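Local coordinates for uncharacterized protein (Bacteroides ovatus CL02T12C04, PDB 6PTM) that probably hydrolyses carrageenan oligosaccharides from the chain end, as an exo-carrageenase of glycoside hydrolase family 42, at residues Val671-Leu674 with Asn675-Lys678; Ile566-Lys570 with Ala571-Asn575; Ile574-Ala577 with Glu578-Asn581; Lys441-Ala444 with Phe445-Glu449; Phe599-Glu602 with Gly603-Lys606. All coordinates share one frame; numbering follows the deposited sequence.

Contact 1: residues Val671-Leu674 with Asn675-Lys678; sequences VSTL and NEMK
N675 follows the N-cap residue T673 by two positions and makes a modest contact, its CB 4.0 Å from T673 OG1; the polar end of N675 is turned elsewhere, with OD1 taking a hydrogen bond from K589. E676 carries the contact. Its backbone N donates to T673 OG1 at 3.0 Å with an N-H···O angle of 169°, the classic N-cap bond to the third residue of helix 674-687. T673 can offer this oxygen because OG1 stands between its own backbone N and carbonyl carbon (chi1 69°). The E676 side chain crosses that of T673 at about a right angle and runs on extended, sliding past V671 in the opposite direction, until OE1 receives S672 N at 2.7 Å. The N-H comes from above the carboxylate, 39° out of its plane. This differs from a true capping box, in which the acid would accept from the N-cap N-H itself; T673 N is buried and has no partner in the model. M677 N closes the turn at the cap, bonded to T673 O at 2.8 Å, and M677 CB rests 3.8 Å from V671 CG2, with the CE methyl close to the same branch. M677 also packs on I586 of helix 579-590, together with L674. K678 N bonds next along, to L674 O at 2.8 Å, while its extended chain leads away. A carboxylate gripped by a backbone N-H beside the N-terminus of a helix, the positive end of its dipole, is likely to be stabilised in its ionised form.

Contact 2: residues Ile566-Lys570 with Ala571-Asn575; sequences IFYTK and ASSIN. With EDO (1,2-ethanediol), chain C.
The ring of Y568 approaches S573 obliquely, its OH 2.8 Å from S573 OG, where this strand-to-helix turn of the parallel sheet enters helix 570-575. Outside the turn, F456 meets the same ring edge-to-face, W400 stands with its plane at about 60° to it, and R405 bonds the OH. The S573 hydroxyl could instead turn to K570 O, a weak alternative at 3.5 Å from S573 OG. T569 is the N-cap. With OG1 anti to the backbone N (chi1 179°), the hydroxyl takes A571 N at 3.1 Å, a bond to the second helical residue, and it also pairs with D627. T569 O is shared by two donors, S572 N at 3.2 Å and S573 N at 3.3 Å; the second lies in the carbonyl plane, whereas the first comes from above it. A valine at T569 would probably leave both A571 N and the D627 carboxylate without this hydroxyl partner. K570, bent at chi3, sends NZ to O1 of the ethanediol at 2.8 Å and forms a salt bridge with D410; the diol, probably from the crystallisation liquor, is also hydrogen-bonded to D369. One turn along, the N575 amide, which also donates to E652 O, folds back on its own helix, ND2 donating to A571 O at 2.8 Å in the carbonyl plane, with that oxygen 17° out of the amide plane.

Contact 3: residues Ile574-Ala577 with Glu578-Asn581; sequences INKA and EHMN
K576 and H579 form the close side of this turn, where the chain passes from helix 570-575 to helix 579-590. The lysine chain is extended at chi2, then bends at chi3 (51°), which brings NZ round to the imidazole edge. There it donates to H579 ND1 at 3.0 Å and sits almost exactly in the ring plane, 1° out of it. The approach is lined by carbon as well: K576 CE is 3.6 Å from H579 ND1, and K576 CB and H579 CB are 4.1 Å apart. The ring is held in turn by packing on T620 and S572. NZ has three partners, since besides H579 it makes a salt bridge with D582 and a hydrogen bond to K619 O.

The other side is loose and faces solvent. A577 and E578 are exposed, and their side chains graze each other only with A577 CB 4.0 Å from E578 CG. A water bridges the backbone, accepting from H579 N at 3.0 Å and lying 2.8 Å from K576 O, and so joins the residue that follows helix 570-575 to the first residue of helix 579-590. Because ND1 acts as acceptor from an ammonium group, the imidazole is probably neutral with its hydrogen on NE2, and the nearby lysine charge would disfavour a second proton on the ring.

Contact 4: residues Lys441-Ala444 with Phe445-Glu449; sequences KNYA and FDWVE
Y443 and W447 lie against each other obliquely, the phenol ring and the five-membered ring of the indole having centroids 3.9 Å apart and planes at 33°. The nearest part of the indole is NE1, which sits 3.3 Å above the Y443 ring plane and over its centre. From there the contact runs outward along both rings, to Y443 CZ at 3.7 Å from W447 CZ2. W447 is brought to this position by a first torsion of 62°, which places CG between its backbone N and carbonyl carbon and turns the indole back toward the preceding loop. Each ring has a second neighbour: N442 ND2 lies over the opposite face of Y443, offset toward the rim, and V448 CG2 over the opposite face of W447, while F445 O is in plane at the indole edge. The F445 ring itself leaves on another course, with CD2 3.8 Å from A444 CB, and packs on N492 and L495 of helix 486-498. D446 OD1 caps the coming helix 448-460, accepting V448 N at 3.3 Å from above the carboxylate plane. This loop lies within the beta-galactosidase family region, and the pair abuts both helix 579-590 and the loop at I726. A leucine in place of Y443 would probably leave the indole without its flat partner and E588 without a hydroxyl mate. The chemistry is thus divided: the phenol face meets the indole, while the OH of this buried tyrosine is bonded to the E588 carboxylate.

Contact 5: residues Phe599-Glu602 with Gly603-Lys606; sequences FATE and GILK
K606 reaches back one helical turn to E602, at the strand-to-helix junction where strand 597-600 of the parallel sheet gives way to helix 602-607 through a threonine N-cap. From the lysine CB outward, every atom has an E602 neighbour. CB is 3.5 Å from E602 O and CG closer still, at 3.3 Å from that same oxygen. CD moves on to the carboxylate, 3.8 Å from E602 OE2, and CE keeps a like distance from it. The chain bends at chi3 and chi4, and NZ ends in a salt bridge 2.8 Å from E602 OE2, arriving on the anti side of the oxygen and 15° out of the carboxylate plane. The two side chains lie side by side, pointing the same way. E602 suits this because its CG is anti to the backbone N (chi1 177°) and the chain beyond is extended; its other oxygen, OE1, is bonded to S626, so the carboxylate has a partner at each end.

T601 caps the same helix. Its OG1 accepts I604 N at 2.9 Å with an N-H···O angle of 172°, and the same hydroxyl bonds E412 on another part of the chain. T601 O receives L605 N at 3.0 Å, nearly in line with the C=O bond, which closes the first turn. T601 N, by contrast, is buried with no partner in the model. Just before the cap, A600 CB lies 3.7 Å from L605 CD1.

Contacts 4, 2, 3, 5 and 1 follow one another along the chain. Contacts 2, 5 and 1 repeat one theme, a threonine N-cap after a strand of the five-stranded parallel sheet; strands 564-567 and 597-600 are neighbours there, whereas 667-670 is the far edge. Contacts 2 and 5 have centres about 12 Å apart and touch through Y568 N and A600 O. Contact 3 continues contact 2, sharing I574 and N575, with centres about 8 Å apart. Contact 4 stands apart in the family region, about 20 Å from contact 3 between centres, yet helix 579-590, begun at contact 3, packs against it and against contact 1, so that one helix touches both the parallel sheet's turns and the loop of contact 4.

Contact 1: residues Val671-Leu674 with Asn675-Lys678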
loop_
_atom_site.group_PDB
_atom_site.type_symbol
_atom_site.label_atom_id
_atom_site.label_comp_id
_atom_site.label_asym_id
_atom_site.label_seq_id
_atom_site.Cartn_x
_atom_site.Cartn_y
_atom_site.Cartn_z
ATOM N N VAL A 671 18.518 -10.258 25.269
ATOM C CA VAL A 671 19.058 -8.874 25.273
ATOM C C VAL A 671 18.118 -8.017 26.118
ATOM O O VAL A 671 16.985 -8.459 26.393
ATOM C CB VAL A 671 19.211 -8.325 23.838
ATOM C CG1 VAL A 671 20.111 -9.205 22.999
ATOM C CG2 VAL A 671 17.869 -8.134 23.152
ATOM N N SER A 672 18.581 -6.845 26.539
ATOM C CA SER A 672 17.873 -5.968 27.505
ATOM C C SER A 672 17.466 -4.657 26.841
ATOM O O SER A 672 16.560 -4.005 27.380
ATOM C CB SER A 672 18.733 -5.739 28.725
ATOM O OG SER A 672 19.026 -6.981 29.340
ATOM N N THR A 673 18.139 -4.253 25.759
ATOM C CA THR A 673 17.907 -2.942 25.112
ATOM C C THR A 673 17.749 -3.111 23.600
ATOM O O THR A 673 18.264 -4.078 23.036
ATOM C CB THR A 673 19.037 -1.937 25.386
ATOM O OG1 THR A 673 20.194 -2.404 24.693
ATOM C CG2 THR A 673 19.330 -1.776 26.858
ATOM N N LEU A 674 17.117 -2.118 22.991
ATOM C CA LEU A 674 16.992 -1.940 21.526
ATOM C C LEU A 674 18.386 -1.951 20.903
ATOM O O LEU A 674 18.582 -2.642 19.881
ATOM C CB LEU A 674 16.278 -0.612 21.298
ATOM C CG LEU A 674 15.277 -0.569 20.161
ATOM C CD1 LEU A 674 14.582 -1.897 19.963
ATOM C CD2 LEU A 674 14.262 0.519 20.428
ATOM N N ASN A 675 19.352 -1.274 21.529
ATOM C CA ASN A 675 20.734 -1.198 20.981
ATOM C C ASN A 675 21.332 -2.596 20.971
ATOM O O ASN A 675 21.826 -3.013 19.928
ATOM C CB ASN A 675 21.618 -0.183 21.714
ATOM C CG ASN A 675 21.352 1.237 21.263
ATOM O OD1 ASN A 675 20.617 1.477 20.301
ATOM N ND2 ASN A 675 21.946 2.194 21.951
ATOM N N GLU A 676 21.254 -3.314 22.082
ATOM C CA GLU A 676 21.730 -4.712 22.126
ATOM C C GLU A 676 20.997 -5.515 21.049
ATOM O O GLU A 676 21.632 -6.319 20.359
ATOM C CB GLU A 676 21.466 -5.344 23.494
ATOM C CG GLU A 676 22.222 -4.670 24.625
ATOM C CD GLU A 676 21.955 -5.263 25.994
ATOM O OE1 GLU A 676 21.186 -6.234 26.066
ATOM O OE2 GLU A 676 22.551 -4.765 26.980
ATOM N N MET A 677 19.682 -5.356 20.938
ATOM C CA MET A 677 18.917 -6.209 19.983
ATOM C C MET A 677 19.447 -5.929 18.574
ATOM O O MET A 677 19.767 -6.885 17.852
ATOM C CB MET A 677 17.414 -5.926 20.069
ATOM C CG MET A 677 16.590 -6.673 19.036
ATOM S SD MET A 677 14.842 -6.653 19.473
ATOM C CE MET A 677 14.840 -7.893 20.777
ATOM N N LYS A 678 19.618 -4.651 18.209
ATOM C CA LYS A 678 20.198 -4.294 16.885
ATOM C C LYS A 678 21.603 -4.891 16.734
ATOM O O LYS A 678 21.887 -5.494 15.668
ATOM C CB LYS A 678 20.219 -2.785 16.653
ATOM C CG LYS A 678 21.009 -2.380 15.417
ATOM C CD LYS A 678 20.962 -0.890 15.149
ATOM C CE LYS A 678 21.892 -0.463 14.037
ATOM N NZ LYS A 678 21.423 0.797 13.431
#

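Contact 2: residues Ile566-Lys570 with Ala571-Asn575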
loop_
_atom_site.group_PDB
_atom_site.type_symbol
_atom_site.label_atom_id
_atom_site.label_comp_id
_atom_site.label_asym_id
_atom_site.label_seq_id
_atom_site.Cartn_x
_atom_site.Cartn_y
_atom_site.Cartn_z
ATOM N N ILE A 566 11.129 -9.481 12.134
ATOM C CA ILE A 566 10.545 -9.056 13.427
ATOM C C ILE A 566 9.354 -9.955 13.675
ATOM O O ILE A 566 8.460 -9.944 12.822
ATOM C CB ILE A 566 10.158 -7.578 13.361
ATOM C CG1 ILE A 566 11.399 -6.712 13.181
ATOM C CG2 ILE A 566 9.349 -7.138 14.560
ATOM C CD1 ILE A 566 11.050 -5.315 12.848
ATOM N N PHE A 567 9.303 -10.626 14.823
ATOM C CA PHE A 567 8.153 -11.494 15.181
ATOM C C PHE A 567 6.896 -10.667 15.452
ATOM O O PHE A 567 6.941 -9.681 16.197
ATOM C CB PHE A 567 8.436 -12.394 16.377
ATOM C CG PHE A 567 7.462 -13.536 16.431
ATOM C CD1 PHE A 567 6.369 -13.494 17.273
ATOM C CD2 PHE A 567 7.585 -14.594 15.544
ATOM C CE1 PHE A 567 5.457 -14.540 17.272
ATOM C CE2 PHE A 567 6.638 -15.605 15.504
ATOM C CZ PHE A 567 5.597 -15.589 16.393
ATOM N N TYR A 568 5.793 -11.055 14.806
ATOM C CA TYR A 568 4.467 -10.406 14.952
ATOM C C TYR A 568 3.464 -11.479 15.378
ATOM O O TYR A 568 3.423 -12.593 14.811
ATOM C CB TYR A 568 3.998 -9.692 13.672
ATOM C CG TYR A 568 2.597 -9.155 13.794
ATOM C CD1 TYR A 568 2.365 -7.962 14.445
ATOM C CD2 TYR A 568 1.488 -9.861 13.347
ATOM C CE1 TYR A 568 1.078 -7.495 14.655
ATOM C CE2 TYR A 568 0.192 -9.379 13.518
ATOM C CZ TYR A 568 -0.018 -8.204 14.202
ATOM O OH TYR A 568 -1.270 -7.673 14.389
ATOM N N THR A 569 2.647 -11.182 16.370
ATOM C CA THR A 569 1.506 -12.068 16.735
ATOM C C THR A 569 0.298 -11.231 17.147
ATOM O O THR A 569 0.460 -10.282 17.922
ATOM C CB THR A 569 1.847 -13.064 17.843
ATOM O OG1 THR A 569 0.646 -13.819 18.082
ATOM C CG2 THR A 569 2.402 -12.409 19.089
ATOM N N LYS A 570 -0.864 -11.628 16.653
ATOM C CA LYS A 570 -2.187 -11.077 17.026
ATOM C C LYS A 570 -2.424 -11.248 18.527
ATOM O O LYS A 570 -3.213 -10.476 19.047
ATOM C CB LYS A 570 -3.284 -11.794 16.235
ATOM C CG LYS A 570 -3.310 -11.441 14.745
ATOM C CD LYS A 570 -4.328 -12.238 13.918
ATOM C CE LYS A 570 -3.836 -13.644 13.662
ATOM N NZ LYS A 570 -4.838 -14.498 12.974
ATOM N N ALA A 571 -1.830 -12.249 19.179
ATOM C CA ALA A 571 -1.903 -12.407 20.658
ATOM C C ALA A 571 -1.504 -11.100 21.367
ATOM O O ALA A 571 -2.186 -10.712 22.311
ATOM C CB ALA A 571 -1.021 -13.562 21.106
ATOM N N SER A 572 -0.422 -10.439 20.945
ATOM C CA SER A 572 0.029 -9.152 21.542
ATOM C C SER A 572 -0.734 -7.965 20.960
ATOM O O SER A 572 -1.020 -7.071 21.754
ATOM C CB SER A 572 1.524 -8.949 21.429
ATOM O OG SER A 572 2.237 -9.782 22.331
ATOM N N SER A 573 -1.040 -7.906 19.648
ATOM C CA SER A 573 -1.675 -6.695 19.052
ATOM C C SER A 573 -3.097 -6.534 19.570
ATOM O O SER A 573 -3.536 -5.380 19.772
ATOM C CB SER A 573 -1.616 -6.687 17.537
ATOM O OG SER A 573 -2.191 -7.861 17.001
ATOM N N ILE A 574 -3.843 -7.636 19.743
ATOM C CA ILE A 574 -5.245 -7.552 20.228
ATOM C C ILE A 574 -5.256 -7.132 21.711
ATOM O O ILE A 574 -6.097 -6.311 22.056
ATOM C CB ILE A 574 -6.008 -8.855 19.946
ATOM C CG1 ILE A 574 -6.176 -9.089 18.431
ATOM C CG2 ILE A 574 -7.349 -8.822 20.674
ATOM C CD1 ILE A 574 -6.792 -10.462 18.073
ATOM N N ASN A 575 -4.368 -7.672 22.552
ATOM C CA ASN A 575 -4.408 -7.469 24.029
ATOM C C ASN A 575 -3.748 -6.134 24.421
ATOM O O ASN A 575 -4.139 -5.578 25.440
ATOM C CB ASN A 575 -3.728 -8.604 24.797
ATOM C CG ASN A 575 -4.581 -9.845 24.898
ATOM O OD1 ASN A 575 -5.629 -9.776 25.529
ATOM N ND2 ASN A 575 -4.134 -10.962 24.304
HETATM C C1 EDO C . -7.686 -14.251 15.121
HETATM O O1 EDO C . -7.284 -15.131 14.113
HETATM C C2 EDO C . -6.693 -14.277 16.239
HETATM O O2 EDO C . -6.724 -15.454 17.017
#

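Contact 3: residues Ile574-Ala577 with Glu578-Asn581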
loop_
_atom_site.group_PDB
_atom_site.type_symbol
_atom_site.label_atom_id
_atom_site.label_comp_id
_atom_site.label_asym_id
_atom_site.label_seq_id
_atom_site.Cartn_x
_atom_site.Cartn_y
_atom_site.Cartn_z
ATOM N N ILE A 574 -3.843 -7.636 19.743
ATOM C CA ILE A 574 -5.245 -7.552 20.228
ATOM C C ILE A 574 -5.256 -7.132 21.711
ATOM O O ILE A 574 -6.097 -6.311 22.056
ATOM C CB ILE A 574 -6.008 -8.855 19.946
ATOM C CG1 ILE A 574 -6.176 -9.089 18.431
ATOM C CG2 ILE A 574 -7.349 -8.822 20.674
ATOM C CD1 ILE A 574 -6.792 -10.462 18.073
ATOM N N ASN A 575 -4.368 -7.672 22.552
ATOM C CA ASN A 575 -4.408 -7.469 24.029
ATOM C C ASN A 575 -3.748 -6.134 24.421
ATOM O O ASN A 575 -4.139 -5.578 25.440
ATOM C CB ASN A 575 -3.728 -8.604 24.797
ATOM C CG ASN A 575 -4.581 -9.845 24.898
ATOM O OD1 ASN A 575 -5.629 -9.776 25.529
ATOM N ND2 ASN A 575 -4.134 -10.962 24.304
ATOM N N LYS A 576 -2.820 -5.591 23.639
ATOM C CA LYS A 576 -2.083 -4.359 24.040
ATOM C C LYS A 576 -2.668 -3.122 23.349
ATOM O O LYS A 576 -3.151 -3.205 22.222
ATOM C CB LYS A 576 -0.590 -4.480 23.743
ATOM C CG LYS A 576 0.205 -5.442 24.596
ATOM C CD LYS A 576 1.618 -5.626 24.092
ATOM C CE LYS A 576 2.347 -4.304 23.870
ATOM N NZ LYS A 576 3.741 -4.501 23.397
ATOM N N ALA A 577 -2.664 -2.003 24.064
ATOM C CA ALA A 577 -3.174 -0.711 23.582
ATOM C C ALA A 577 -2.250 -0.232 22.461
ATOM O O ALA A 577 -2.755 0.362 21.522
ATOM C CB ALA A 577 -3.228 0.290 24.726
ATOM N N GLU A 578 -0.951 -0.487 22.575
ATOM C CA GLU A 578 0.085 0.206 21.756
ATOM C C GLU A 578 1.166 -0.770 21.279
ATOM O O GLU A 578 2.352 -0.403 21.299
ATOM C CB GLU A 578 0.683 1.342 22.595
ATOM C CG GLU A 578 -0.335 2.392 23.003
ATOM C CD GLU A 578 0.302 3.564 23.735
ATOM O OE1 GLU A 578 1.123 3.321 24.604
ATOM O OE2 GLU A 578 -0.028 4.700 23.419
ATOM N N HIS A 579 0.777 -1.952 20.789
ATOM C CA HIS A 579 1.749 -2.965 20.348
ATOM C C HIS A 579 2.524 -2.440 19.122
ATOM O O HIS A 579 3.725 -2.713 19.016
ATOM C CB HIS A 579 1.068 -4.291 20.043
ATOM C CG HIS A 579 2.096 -5.321 19.740
ATOM N ND1 HIS A 579 3.101 -5.607 20.635
ATOM C CD2 HIS A 579 2.323 -6.084 18.650
ATOM C CE1 HIS A 579 3.915 -6.508 20.123
ATOM N NE2 HIS A 579 3.437 -6.859 18.917
ATOM N N MET A 580 1.850 -1.743 18.209
ATOM C CA MET A 580 2.473 -1.335 16.935
ATOM C C MET A 580 3.404 -0.140 17.167
ATOM O O MET A 580 4.355 -0.014 16.387
ATOM C CB MET A 580 1.408 -1.029 15.891
ATOM C CG MET A 580 0.641 -2.299 15.452
ATOM S SD MET A 580 1.702 -3.729 15.085
ATOM C CE MET A 580 2.489 -3.119 13.591
ATOM N N ASN A 581 3.248 0.624 18.254
ATOM C CA ASN A 581 4.328 1.585 18.632
ATOM C C ASN A 581 5.613 0.790 18.814
ATOM O O ASN A 581 6.669 1.258 18.361
ATOM C CB ASN A 581 4.051 2.350 19.923
ATOM C CG ASN A 581 2.880 3.293 19.830
ATOM O OD1 ASN A 581 2.088 3.239 18.920
ATOM N ND2 ASN A 581 2.757 4.178 20.784
HETATM O O HOH W 1 -1.921 -2.726 19.808
#

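Contact 4: residues Lys441-Ala444 with Phe445-Glu449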
loop_
_atom_site.group_PDB
_atom_site.type_symbol
_atom_site.label_atom_id
_atom_site.label_comp_id
_atom_site.label_asym_id
_atom_site.label_seq_id
_atom_site.Cartn_x
_atom_site.Cartn_y
_atom_site.Cartn_z
ATOM N N LYS A 441 8.772 14.377 13.769
ATOM C CA LYS A 441 10.064 14.672 14.435
ATOM C C LYS A 441 11.227 14.410 13.470
ATOM O O LYS A 441 12.187 15.213 13.457
ATOM C CB LYS A 441 10.249 13.857 15.711
ATOM C CG LYS A 441 9.374 14.325 16.868
ATOM C CD LYS A 441 9.587 15.798 17.256
ATOM C CE LYS A 441 8.313 16.563 17.576
ATOM N NZ LYS A 441 7.879 16.309 18.969
ATOM N N ASN A 442 11.160 13.347 12.681
ATOM C CA ASN A 442 12.375 12.910 11.949
ATOM C C ASN A 442 12.192 12.928 10.425
ATOM O O ASN A 442 13.211 13.078 9.741
ATOM C CB ASN A 442 12.870 11.537 12.402
ATOM C CG ASN A 442 14.268 11.295 11.888
ATOM O OD1 ASN A 442 15.140 12.111 12.159
ATOM N ND2 ASN A 442 14.474 10.252 11.085
ATOM N N TYR A 443 10.965 12.799 9.916
ATOM C CA TYR A 443 10.701 12.325 8.535
ATOM C C TYR A 443 9.967 13.405 7.746
ATOM O O TYR A 443 9.222 14.203 8.336
ATOM C CB TYR A 443 9.963 10.981 8.559
ATOM C CG TYR A 443 10.705 9.891 9.305
ATOM C CD1 TYR A 443 11.738 9.193 8.699
ATOM C CD2 TYR A 443 10.384 9.559 10.607
ATOM C CE1 TYR A 443 12.420 8.187 9.354
ATOM C CE2 TYR A 443 11.065 8.558 11.287
ATOM C CZ TYR A 443 12.081 7.863 10.653
ATOM O OH TYR A 443 12.800 6.891 11.277
ATOM N N ALA A 444 10.093 13.333 6.420
ATOM C CA ALA A 444 9.427 14.250 5.480
ATOM C C ALA A 444 7.945 13.935 5.321
ATOM O O ALA A 444 7.226 14.778 4.739
ATOM C CB ALA A 444 10.100 14.185 4.141
ATOM N N PHE A 445 7.528 12.706 5.603
ATOM C CA PHE A 445 6.152 12.240 5.297
ATOM C C PHE A 445 5.875 11.005 6.152
ATOM O O PHE A 445 6.799 10.432 6.760
ATOM C CB PHE A 445 5.932 11.960 3.793
ATOM C CG PHE A 445 6.920 10.999 3.167
ATOM C CD1 PHE A 445 6.746 9.630 3.261
ATOM C CD2 PHE A 445 8.010 11.467 2.465
ATOM C CE1 PHE A 445 7.669 8.751 2.712
ATOM C CE2 PHE A 445 8.937 10.587 1.925
ATOM C CZ PHE A 445 8.775 9.232 2.070
ATOM N N ASP A 446 4.627 10.567 6.143
ATOM C CA ASP A 446 4.234 9.354 6.888
ATOM C C ASP A 446 4.703 8.159 6.048
ATOM O O ASP A 446 3.966 7.767 5.139
ATOM C CB ASP A 446 2.729 9.367 7.191
ATOM C CG ASP A 446 2.305 8.099 7.922
ATOM O OD1 ASP A 446 3.209 7.311 8.286
ATOM O OD2 ASP A 446 1.097 7.905 8.103
ATOM N N TRP A 447 5.882 7.618 6.363
ATOM C CA TRP A 447 6.574 6.522 5.633
ATOM C C TRP A 447 6.083 5.130 6.076
ATOM O O TRP A 447 6.580 4.147 5.514
ATOM C CB TRP A 447 8.103 6.609 5.839
ATOM C CG TRP A 447 8.520 6.458 7.275
ATOM C CD1 TRP A 447 8.197 7.302 8.305
ATOM C CD2 TRP A 447 9.260 5.377 7.879
ATOM N NE1 TRP A 447 8.706 6.847 9.490
ATOM C CE2 TRP A 447 9.380 5.676 9.263
ATOM C CE3 TRP A 447 9.856 4.210 7.395
ATOM C CZ2 TRP A 447 10.026 4.829 10.156
ATOM C CZ3 TRP A 447 10.532 3.393 8.274
ATOM C CH2 TRP A 447 10.598 3.688 9.634
ATOM N N VAL A 448 5.226 5.017 7.091
ATOM C CA VAL A 448 5.056 3.746 7.857
ATOM C C VAL A 448 4.267 2.729 7.005
ATOM O O VAL A 448 4.657 1.549 7.005
ATOM C CB VAL A 448 4.416 3.967 9.249
ATOM C CG1 VAL A 448 4.133 2.654 9.936
ATOM C CG2 VAL A 448 5.316 4.782 10.164
ATOM N N GLU A 449 3.210 3.150 6.305
ATOM C CA GLU A 449 2.407 2.214 5.474
ATOM C C GLU A 449 3.227 1.695 4.273
ATOM O O GLU A 449 3.278 0.444 4.081
ATOM C CB GLU A 449 1.104 2.879 5.076
ATOM C CG GLU A 449 0.230 3.159 6.273
ATOM C CD GLU A 449 -1.079 3.827 5.915
ATOM O OE1 GLU A 449 -1.646 3.515 4.829
ATOM O OE2 GLU A 449 -1.493 4.669 6.708
#

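Contact 5: residues Phe599-Glu602 with Gly603-Lys606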
loop_
_atom_site.group_PDB
_atom_site.type_symbol
_atom_site.label_atom_id
_atom_site.label_comp_id
_atom_site.label_asym_id
_atom_site.label_seq_id
_atom_site.Cartn_x
_atom_site.Cartn_y
_atom_site.Cartn_z
ATOM N N PHE A 599 9.149 -9.523 8.405
ATOM C CA PHE A 599 8.366 -9.980 9.565
ATOM C C PHE A 599 8.332 -11.503 9.590
ATOM O O PHE A 599 8.524 -12.150 8.571
ATOM C CB PHE A 599 6.964 -9.358 9.556
ATOM C CG PHE A 599 7.029 -7.891 9.859
ATOM C CD1 PHE A 599 7.021 -7.450 11.169
ATOM C CD2 PHE A 599 7.259 -6.978 8.850
ATOM C CE1 PHE A 599 7.157 -6.105 11.460
ATOM C CE2 PHE A 599 7.403 -5.634 9.134
ATOM C CZ PHE A 599 7.323 -5.197 10.439
ATOM N N ALA A 600 8.097 -12.032 10.784
ATOM C CA ALA A 600 7.854 -13.469 11.047
ATOM C C ALA A 600 6.561 -13.572 11.833
ATOM O O ALA A 600 6.303 -12.713 12.677
ATOM C CB ALA A 600 8.990 -14.103 11.815
ATOM N N THR A 601 5.792 -14.604 11.530
ATOM C CA THR A 601 4.603 -15.039 12.280
ATOM C C THR A 601 4.625 -16.558 12.318
ATOM O O THR A 601 5.375 -17.178 11.535
ATOM C CB THR A 601 3.310 -14.599 11.573
ATOM O OG1 THR A 601 3.265 -15.250 10.303
ATOM C CG2 THR A 601 3.212 -13.110 11.390
ATOM N N GLU A 602 3.686 -17.160 13.025
ATOM C CA GLU A 602 3.465 -18.612 12.886
ATOM C C GLU A 602 3.199 -18.987 11.411
ATOM O O GLU A 602 3.802 -19.946 10.910
ATOM C CB GLU A 602 2.305 -19.061 13.770
ATOM C CG GLU A 602 2.000 -20.546 13.583
ATOM C CD GLU A 602 1.007 -21.141 14.567
ATOM O OE1 GLU A 602 0.485 -20.414 15.455
ATOM O OE2 GLU A 602 0.738 -22.343 14.413
ATOM N N GLY A 603 2.322 -18.255 10.722
ATOM C CA GLY A 603 1.924 -18.582 9.342
ATOM C C GLY A 603 3.078 -18.465 8.365
ATOM O O GLY A 603 3.238 -19.322 7.490
ATOM N N ILE A 604 3.900 -17.439 8.502
ATOM C CA ILE A 604 5.113 -17.277 7.664
ATOM C C ILE A 604 6.081 -18.440 7.931
ATOM O O ILE A 604 6.635 -19.012 6.948
ATOM C CB ILE A 604 5.719 -15.876 7.908
ATOM C CG1 ILE A 604 4.863 -14.790 7.251
ATOM C CG2 ILE A 604 7.155 -15.785 7.441
ATOM C CD1 ILE A 604 5.172 -13.363 7.713
ATOM N N LEU A 605 6.335 -18.782 9.193
ATOM C CA LEU A 605 7.309 -19.867 9.493
ATOM C C LEU A 605 6.747 -21.163 8.910
ATOM O O LEU A 605 7.531 -21.975 8.385
ATOM C CB LEU A 605 7.556 -19.978 11.002
ATOM C CG LEU A 605 8.772 -19.212 11.526
ATOM C CD1 LEU A 605 8.676 -17.736 11.186
ATOM C CD2 LEU A 605 8.858 -19.337 13.020
ATOM N N LYS A 606 5.439 -21.378 8.977
ATOM C CA LYS A 606 4.891 -22.676 8.504
ATOM C C LYS A 606 4.796 -22.727 6.982
ATOM O O LYS A 606 4.836 -23.822 6.464
ATOM C CB LYS A 606 3.536 -22.971 9.132
ATOM C CG LYS A 606 3.672 -23.212 10.619
ATOM C CD LYS A 606 2.416 -23.680 11.286
ATOM C CE LYS A 606 2.739 -24.809 12.242
ATOM N NZ LYS A 606 1.821 -24.751 13.394
#